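Local coordinates for protein citrate synthase (Thermotoga maritima, PDB 2P2W) that probably catalyses the condensation of oxaloacetate with acetyl-CoA and water to give citrate and CoA, feeding the tricarboxylic acid cycle, at residues K237-K242 with K291-Y296; R243-F248 with S281-Y286; V261-V266 with P297-Y302. All blocks are in the same frame, centred on the assembly; numbering follows the deposited sequence.

The three contacts lie in what is probably the small domain of the citrate synthase fold, where loops and helix ends pack near the active site. Contact 1 closes a loop of chain within which contact 2 is nested. Their centres are about 9 Å apart, and Ile295 CD1 of contact 1 packs on Phe248 CB of contact 2 at 3.8 Å. The segments of contacts 2 and 3, with centres about 12 Å apart, alternate along the chain. Two polar links join them: Gly247 O lies 2.8 Å from Asn298 N, and Glu284 OE1 lies 2.5 Å from Tyr302 OH. Contact 3 holds Asp300, a predicted active-site residue. The side chain of Val299 comes within about 5 Å of a bound citrate anion.

Contact 1 (K237-K242 with K291-Y296); sequences KCLKEK and KIKNIY
Leu239 reaches from the last turn of helix 231-241 to the side chains of Ile292 and Lys293, in the loop that leads to helix 299-309. Both helices beside this contact end in a Schellman motif. Lys242 is the C-prime residue of one, with positive phi; Arg243 N bonds back to Cys238 O there. Lys291 takes the same role after helix 275-289, and the next two residues direct their side chains toward Leu239. Ile292 comes first. Its CG2 stands anti to the backbone N and meets both methyls of the leucine: Ile292 CG2 lies 3.8 Å from Leu239 CD1 and 3.9 Å from Leu239 CD2. Ile292 also packs on Ile287 of helix 275-289, so this side chain bridges two helix ends. Lys293 follows. Its aliphatic part runs past the leucine in the opposite direction. Lys293 and Asn294 both have positive phi, and the bonds Asn294 N to Lys291 O and Ile295 N to Ile292 O hold the overlapping bends. The Ile295 side chain packs on Phe248. The patch is small and lies at the surface, with 111 Å² buried. It joins helix 231-241 to this loop by apolar touches alone. The shortest is Leu239 CD2 to Lys293 CD, at 3.6 Å.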
# COMPACT_ATOMS: atom_id res chain seq x y z
N LYS A 237 -25.25 17.32 -17.57
CA LYS A 237 -25.83 16.42 -16.58
C LYS A 237 -24.81 16.16 -15.47
O LYS A 237 -25.16 16.14 -14.29
CB LYS A 237 -26.20 15.09 -17.24
CG LYS A 237 -26.53 13.96 -16.27
CD LYS A 237 -26.50 12.61 -16.96
CE LYS A 237 -27.47 11.63 -16.33
NZ LYS A 237 -27.09 10.21 -16.60
N CYS A 238 -23.56 15.95 -15.85
CA CYS A 238 -22.49 15.70 -14.89
C CYS A 238 -22.30 16.89 -13.95
O CYS A 238 -22.09 16.71 -12.75
CB CYS A 238 -21.18 15.39 -15.62
SG CYS A 238 -21.07 13.68 -16.22
N LEU A 239 -22.37 18.09 -14.50
CA LEU A 239 -22.20 19.29 -13.69
C LEU A 239 -23.32 19.40 -12.65
O LEU A 239 -23.06 19.73 -11.49
CB LEU A 239 -22.19 20.53 -14.59
CG LEU A 239 -21.03 20.58 -15.59
CD1 LEU A 239 -21.11 21.86 -16.42
CD2 LEU A 239 -19.70 20.51 -14.84
N LYS A 240 -24.54 19.13 -13.07
CA LYS A 240 -25.70 19.19 -12.18
C LYS A 240 -25.62 18.15 -11.06
O LYS A 240 -25.91 18.45 -9.90
CB LYS A 240 -26.99 18.99 -12.97
CG LYS A 240 -28.18 18.57 -12.11
CD LYS A 240 -29.23 17.84 -12.94
CE LYS A 240 -29.81 16.66 -12.17
NZ LYS A 240 -30.28 15.57 -13.08
N GLU A 241 -25.23 16.93 -11.42
CA GLU A 241 -25.13 15.85 -10.45
C GLU A 241 -23.80 15.86 -9.70
O GLU A 241 -23.60 15.08 -8.78
CB GLU A 241 -25.26 14.49 -11.14
CG GLU A 241 -26.61 14.24 -11.78
CD GLU A 241 -26.61 12.99 -12.64
OE1 GLU A 241 -25.51 12.47 -12.93
OE2 GLU A 241 -27.70 12.53 -13.02
N LYS A 242 -22.91 16.76 -10.10
CA LYS A 242 -21.59 16.85 -9.48
C LYS A 242 -20.89 15.50 -9.66
O LYS A 242 -20.22 15.00 -8.75
CB LYS A 242 -21.72 17.19 -7.99
CG LYS A 242 -22.27 18.59 -7.73
CD LYS A 242 -22.29 18.90 -6.24
CE LYS A 242 -22.68 20.36 -5.99
NZ LYS A 242 -22.21 20.83 -4.65
N LYS A 291 -14.70 26.08 -21.68
CA LYS A 291 -13.95 26.31 -20.45
C LYS A 291 -14.66 25.75 -19.22
O LYS A 291 -14.64 26.36 -18.14
CB LYS A 291 -13.70 27.81 -20.25
CG LYS A 291 -12.78 28.42 -21.29
CD LYS A 291 -12.42 29.87 -20.95
CE LYS A 291 -11.45 30.43 -21.96
NZ LYS A 291 -12.02 30.38 -23.33
N ILE A 292 -15.28 24.59 -19.39
CA ILE A 292 -16.01 23.95 -18.30
C ILE A 292 -15.07 23.59 -17.15
O ILE A 292 -14.19 22.74 -17.29
CB ILE A 292 -16.71 22.67 -18.79
CG1 ILE A 292 -17.63 23.00 -19.97
CG2 ILE A 292 -17.51 22.03 -17.65
CD1 ILE A 292 -18.77 23.93 -19.62
N LYS A 293 -15.28 24.24 -16.01
CA LYS A 293 -14.48 24.01 -14.80
C LYS A 293 -12.98 24.19 -15.01
O LYS A 293 -12.18 23.80 -14.15
CB LYS A 293 -14.77 22.61 -14.25
CG LYS A 293 -16.21 22.40 -13.82
CD LYS A 293 -16.46 20.98 -13.32
CE LYS A 293 -16.00 20.79 -11.88
NZ LYS A 293 -15.85 19.35 -11.54
N ASN A 294 -12.61 24.78 -16.13
CA ASN A 294 -11.20 25.01 -16.45
C ASN A 294 -10.41 23.70 -16.36
O ASN A 294 -9.26 23.70 -15.94
CB ASN A 294 -10.59 26.04 -15.49
CG ASN A 294 -9.19 26.47 -15.90
OD1 ASN A 294 -8.31 26.64 -15.06
ND2 ASN A 294 -8.98 26.65 -17.20
N ILE A 295 -11.03 22.58 -16.74
CA ILE A 295 -10.33 21.30 -16.71
C ILE A 295 -9.98 20.83 -18.12
O ILE A 295 -10.63 21.22 -19.10
CB ILE A 295 -11.16 20.19 -16.01
CG1 ILE A 295 -12.47 19.95 -16.77
CG2 ILE A 295 -11.42 20.58 -14.56
CD1 ILE A 295 -13.34 18.85 -16.17
N TYR A 296 -8.96 19.99 -18.21
CA TYR A 296 -8.50 19.47 -19.49
C TYR A 296 -8.34 17.96 -19.43
O TYR A 296 -8.40 17.37 -18.35
CB TYR A 296 -7.16 20.10 -19.86
CG TYR A 296 -7.19 21.60 -19.99
CD1 TYR A 296 -7.29 22.42 -18.86
CD2 TYR A 296 -7.11 22.21 -21.24
CE1 TYR A 296 -7.33 23.81 -18.99
CE2 TYR A 296 -7.14 23.59 -21.37
CZ TYR A 296 -7.25 24.39 -20.24
OH TYR A 296 -7.28 25.76 -20.38

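Contact 2 (R243-F248 with S281-Y286); sequences RKIMGF and SKLEEY
The type II beta turn from Ile245 to Phe248 belongs to the loop that runs toward the predicted active-site residue His250, and its two end residues pack on helix 275-289. Phe248 does most of the touching. Its CG lies anti to the carbonyl carbon (chi1 -75°), and the ring reaches the helix at Leu283 and Glu284. Leu283 CD2 approaches obliquely, 3.6 Å from Phe248 CE1. Leu283 CG lies 3.7 Å from the same ring atom. The far end of the ring meets helix backbone: Glu284 CA is 3.7 Å from Phe248 CZ, at the ring edge and near its plane. Glu284 N also lies at that edge, in plane. Ile245 adds a looser touch, with CG2 4.4 Å from Leu283 CD2. Leu283 thus faces both ends of the turn, and it also packs on Val235 of helix 231-241 and Met221 of helix 214-225.

The turn passes through Gly247, whose positive phi suits a residue without a CB. Its closing bond, Phe248 N to Ile245 O, is weak.

Glu284 sends its carboxylate away from this contact, to Tyr302. Its CG is anti to the backbone N (chi1 165°) and the chain beyond is extended. All four touching residues are buried. The Phe248 side chain is about 7 Å from that of a bound citrate anion, which probably came from the crystallisation liquor. The arrangement is a type II beta turn packed on a helix through a phenylalanine ring, close to the predicted active site of citrate synthase.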
# COMPACT_ATOMS: atom_id res chain seq x y z
N ARG A 243 -21.06 14.92 -10.84
CA ARG A 243 -20.44 13.64 -11.16
C ARG A 243 -19.07 13.91 -11.76
O ARG A 243 -18.92 14.77 -12.63
CB ARG A 243 -21.30 12.86 -12.17
CG ARG A 243 -20.66 11.57 -12.67
CD ARG A 243 -21.56 10.85 -13.67
NE ARG A 243 -20.84 9.80 -14.39
CZ ARG A 243 -21.39 9.00 -15.30
NH1 ARG A 243 -22.67 9.12 -15.61
NH2 ARG A 243 -20.65 8.07 -15.90
N LYS A 244 -18.07 13.17 -11.30
CA LYS A 244 -16.71 13.34 -11.79
C LYS A 244 -16.58 12.83 -13.22
O LYS A 244 -16.92 11.68 -13.51
CB LYS A 244 -15.73 12.58 -10.88
CG LYS A 244 -14.41 12.21 -11.53
CD LYS A 244 -13.47 13.38 -11.68
CE LYS A 244 -12.05 12.92 -12.01
NZ LYS A 244 -11.01 13.61 -11.19
N ILE A 245 -16.12 13.69 -14.13
CA ILE A 245 -15.94 13.30 -15.52
C ILE A 245 -14.57 12.62 -15.63
O ILE A 245 -13.53 13.27 -15.51
CB ILE A 245 -15.98 14.53 -16.46
CG1 ILE A 245 -17.35 15.21 -16.35
CG2 ILE A 245 -15.72 14.09 -17.90
CD1 ILE A 245 -17.47 16.50 -17.15
N MET A 246 -14.59 11.31 -15.85
CA MET A 246 -13.36 10.52 -15.95
C MET A 246 -12.50 10.94 -17.15
O MET A 246 -13.01 11.28 -18.20
CB MET A 246 -13.71 9.04 -16.06
CG MET A 246 -14.38 8.46 -14.82
SD MET A 246 -13.23 8.26 -13.44
CE MET A 246 -14.39 8.14 -12.05
N GLY A 247 -11.18 10.92 -16.97
CA GLY A 247 -10.29 11.30 -18.05
C GLY A 247 -9.98 12.78 -18.09
O GLY A 247 -9.21 13.23 -18.93
N PHE A 248 -10.59 13.54 -17.19
CA PHE A 248 -10.35 14.99 -17.12
C PHE A 248 -9.96 15.41 -15.71
O PHE A 248 -10.27 14.73 -14.73
CB PHE A 248 -11.60 15.77 -17.52
CG PHE A 248 -11.87 15.77 -19.00
CD1 PHE A 248 -12.33 14.63 -19.64
CD2 PHE A 248 -11.65 16.92 -19.75
CE1 PHE A 248 -12.58 14.62 -21.01
CE2 PHE A 248 -11.89 16.93 -21.13
CZ PHE A 248 -12.36 15.78 -21.76
N SER A 281 -12.66 12.73 -28.31
CA SER A 281 -12.18 13.96 -28.93
C SER A 281 -13.25 15.04 -28.85
O SER A 281 -12.95 16.21 -28.60
CB SER A 281 -11.81 13.70 -30.39
OG SER A 281 -11.09 14.80 -30.93
N LYS A 282 -14.50 14.65 -29.06
CA LYS A 282 -15.61 15.60 -29.00
C LYS A 282 -15.82 16.08 -27.57
O LYS A 282 -16.17 17.24 -27.34
CB LYS A 282 -16.89 14.94 -29.52
CG LYS A 282 -18.06 15.91 -29.67
CD LYS A 282 -17.75 16.99 -30.70
CE LYS A 282 -18.99 17.78 -31.06
NZ LYS A 282 -18.69 18.77 -32.13
N LEU A 283 -15.61 15.18 -26.61
CA LEU A 283 -15.77 15.51 -25.20
C LEU A 283 -14.74 16.59 -24.84
O LEU A 283 -15.07 17.56 -24.15
CB LEU A 283 -15.56 14.27 -24.34
CG LEU A 283 -15.78 14.39 -22.83
CD1 LEU A 283 -17.17 14.95 -22.54
CD2 LEU A 283 -15.61 13.00 -22.20
N GLU A 284 -13.51 16.43 -25.32
CA GLU A 284 -12.47 17.40 -25.04
C GLU A 284 -12.84 18.74 -25.69
O GLU A 284 -12.71 19.79 -25.06
CB GLU A 284 -11.13 16.94 -25.60
CG GLU A 284 -10.10 18.06 -25.66
CD GLU A 284 -8.77 17.61 -26.24
OE1 GLU A 284 -8.55 16.39 -26.35
OE2 GLU A 284 -7.95 18.49 -26.57
N GLU A 285 -13.30 18.68 -26.93
CA GLU A 285 -13.67 19.90 -27.65
C GLU A 285 -14.71 20.70 -26.88
O GLU A 285 -14.58 21.91 -26.72
CB GLU A 285 -14.23 19.57 -29.03
CG GLU A 285 -14.52 20.82 -29.87
CD GLU A 285 -15.32 20.52 -31.13
OE1 GLU A 285 -16.53 20.25 -31.00
OE2 GLU A 285 -14.74 20.54 -32.24
N TYR A 286 -15.75 20.03 -26.41
CA TYR A 286 -16.82 20.71 -25.69
C TYR A 286 -16.38 21.29 -24.35
O TYR A 286 -16.69 22.44 -24.02
CB TYR A 286 -18.01 19.77 -25.48
CG TYR A 286 -19.14 20.42 -24.72
CD1 TYR A 286 -20.13 21.14 -25.39
CD2 TYR A 286 -19.18 20.39 -23.33
CE1 TYR A 286 -21.13 21.80 -24.70
CE2 TYR A 286 -20.18 21.05 -22.62
CZ TYR A 286 -21.15 21.76 -23.31
OH TYR A 286 -22.14 22.43 -22.62

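Contact 3 (V261-V266 with P297-Y302); sequences VFLKRV and PNVDLY
Helix 258-270 passes close to the first turn of helix 299-309, with Leu263 CA 5.9 Å from Tyr302 CA. Two side chains of the first helix divide the work. Leu263 packs on the helix start: its CD1 meets Val299 CG2 at 3.8 Å, and its CB lies 3.9 Å from Tyr302 CB. Lys264 runs beside the tyrosine, both side chains pointing the same way. Its CG stands anti to the backbone N (chi1 -174°) and the rest of the chain is fully extended, which lays the methylenes along the ring. Lys264 CB sits over one face in a CH-pi contact, 3.9 Å from the Tyr302 ring centroid and 16° off the normal. CG also lies over that face, and Lys264 CE reaches Tyr302 OH at 3.6 Å. Leu301 CD2 lies over the opposite face, toward the rim, so the ring is held between two aliphatic groups.

Asn298 is the N-cap of helix 299-309, whose first turn carries Tyr302. Asn298 OD1 accepts a weak bond from Asp300 N. Asp300, a predicted active-site residue, points its CB away from helix 258-270.

The phenol oxygen is hydrogen-bonded to Glu284 OE1 of helix 275-289, and Lys264 NZ makes a weak, long ion pair with Glu284 OE1. An alanine here removes ring and hydroxyl, which would probably leave the buried Glu284 without that mate and open a gap between Lys264 and Leu301. The chemistry implies that Tyr302 ties three helices together: its ring takes the lysine methylenes, and its hydroxyl helps satisfy a buried glutamate whose charge the lysine may partly balance.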
# COMPACT_ATOMS: atom_id res chain seq x y z
N VAL A 261 -1.86 14.79 -24.87
CA VAL A 261 -1.69 15.41 -26.19
C VAL A 261 -0.95 14.45 -27.12
O VAL A 261 -1.36 14.26 -28.27
CB VAL A 261 -0.90 16.73 -26.08
CG1 VAL A 261 -0.61 17.27 -27.48
CG2 VAL A 261 -1.69 17.75 -25.26
N PHE A 262 0.13 13.86 -26.62
CA PHE A 262 0.91 12.92 -27.41
C PHE A 262 0.04 11.74 -27.85
O PHE A 262 -0.01 11.41 -29.04
CB PHE A 262 2.12 12.43 -26.60
CG PHE A 262 3.11 11.61 -27.40
CD1 PHE A 262 2.78 10.33 -27.84
CD2 PHE A 262 4.36 12.12 -27.71
CE1 PHE A 262 3.68 9.57 -28.58
CE2 PHE A 262 5.28 11.38 -28.46
CZ PHE A 262 4.94 10.10 -28.89
N LEU A 263 -0.64 11.11 -26.90
CA LEU A 263 -1.49 9.97 -27.22
C LEU A 263 -2.68 10.35 -28.10
O LEU A 263 -3.16 9.52 -28.88
CB LEU A 263 -1.99 9.29 -25.94
CG LEU A 263 -0.89 8.61 -25.11
CD1 LEU A 263 -1.49 7.98 -23.87
CD2 LEU A 263 -0.18 7.55 -25.96
N LYS A 264 -3.18 11.58 -27.99
CA LYS A 264 -4.29 11.98 -28.84
C LYS A 264 -3.80 11.99 -30.29
O LYS A 264 -4.52 11.59 -31.20
CB LYS A 264 -4.79 13.38 -28.47
CG LYS A 264 -6.05 13.77 -29.24
CD LYS A 264 -6.49 15.19 -28.93
CE LYS A 264 -7.76 15.53 -29.71
NZ LYS A 264 -8.16 16.94 -29.49
N ARG A 265 -2.56 12.43 -30.49
CA ARG A 265 -1.99 12.47 -31.83
C ARG A 265 -1.80 11.05 -32.36
O ARG A 265 -2.03 10.77 -33.53
CB ARG A 265 -0.64 13.21 -31.83
CG ARG A 265 -0.02 13.33 -33.21
CD ARG A 265 1.20 14.24 -33.24
NE ARG A 265 2.30 13.73 -32.42
CZ ARG A 265 2.57 14.14 -31.18
NH1 ARG A 265 1.84 15.08 -30.60
NH2 ARG A 265 3.59 13.61 -30.52
N VAL A 266 -1.37 10.14 -31.48
CA VAL A 266 -1.17 8.75 -31.86
C VAL A 266 -2.48 8.18 -32.41
O VAL A 266 -2.50 7.58 -33.49
CB VAL A 266 -0.73 7.91 -30.65
CG1 VAL A 266 -0.78 6.43 -30.99
CG2 VAL A 266 0.68 8.32 -30.22
N PRO A 297 -8.14 17.32 -20.58
CA PRO A 297 -7.97 15.87 -20.58
C PRO A 297 -6.68 15.49 -19.87
O PRO A 297 -5.70 16.23 -19.94
CB PRO A 297 -7.89 15.52 -22.07
CG PRO A 297 -8.50 16.65 -22.85
CD PRO A 297 -8.23 17.84 -21.96
N ASN A 298 -6.69 14.37 -19.15
CA ASN A 298 -5.46 13.89 -18.53
C ASN A 298 -5.14 12.63 -19.33
O ASN A 298 -5.96 12.17 -20.14
CB ASN A 298 -5.62 13.61 -17.03
CG ASN A 298 -6.67 12.58 -16.72
OD1 ASN A 298 -6.73 11.52 -17.34
ND2 ASN A 298 -7.51 12.87 -15.73
N VAL A 299 -3.96 12.06 -19.12
CA VAL A 299 -3.53 10.88 -19.87
C VAL A 299 -4.51 9.71 -19.91
O VAL A 299 -4.55 8.97 -20.90
CB VAL A 299 -2.15 10.38 -19.35
CG1 VAL A 299 -2.32 9.67 -18.02
CG2 VAL A 299 -1.49 9.47 -20.38
N ASP A 300 -5.31 9.53 -18.86
CA ASP A 300 -6.26 8.41 -18.80
C ASP A 300 -7.31 8.41 -19.90
O ASP A 300 -7.82 7.35 -20.28
CB ASP A 300 -6.99 8.38 -17.44
CG ASP A 300 -6.04 8.23 -16.26
OD1 ASP A 300 -5.01 7.55 -16.40
OD2 ASP A 300 -6.36 8.77 -15.18
N LEU A 301 -7.66 9.59 -20.41
CA LEU A 301 -8.67 9.69 -21.46
C LEU A 301 -8.25 8.98 -22.74
O LEU A 301 -9.02 8.21 -23.32
CB LEU A 301 -9.00 11.16 -21.77
CG LEU A 301 -10.12 11.41 -22.79
CD1 LEU A 301 -11.45 10.92 -22.23
CD2 LEU A 301 -10.20 12.90 -23.12
N TYR A 302 -7.03 9.23 -23.19
CA TYR A 302 -6.55 8.64 -24.42
C TYR A 302 -5.74 7.36 -24.29
O TYR A 302 -5.70 6.56 -25.22
CB TYR A 302 -5.77 9.68 -25.22
CG TYR A 302 -6.65 10.84 -25.64
CD1 TYR A 302 -7.74 10.62 -26.49
CD2 TYR A 302 -6.41 12.13 -25.18
CE1 TYR A 302 -8.58 11.67 -26.87
CE2 TYR A 302 -7.24 13.19 -25.56
CZ TYR A 302 -8.32 12.95 -26.40
OH TYR A 302 -9.14 13.99 -26.75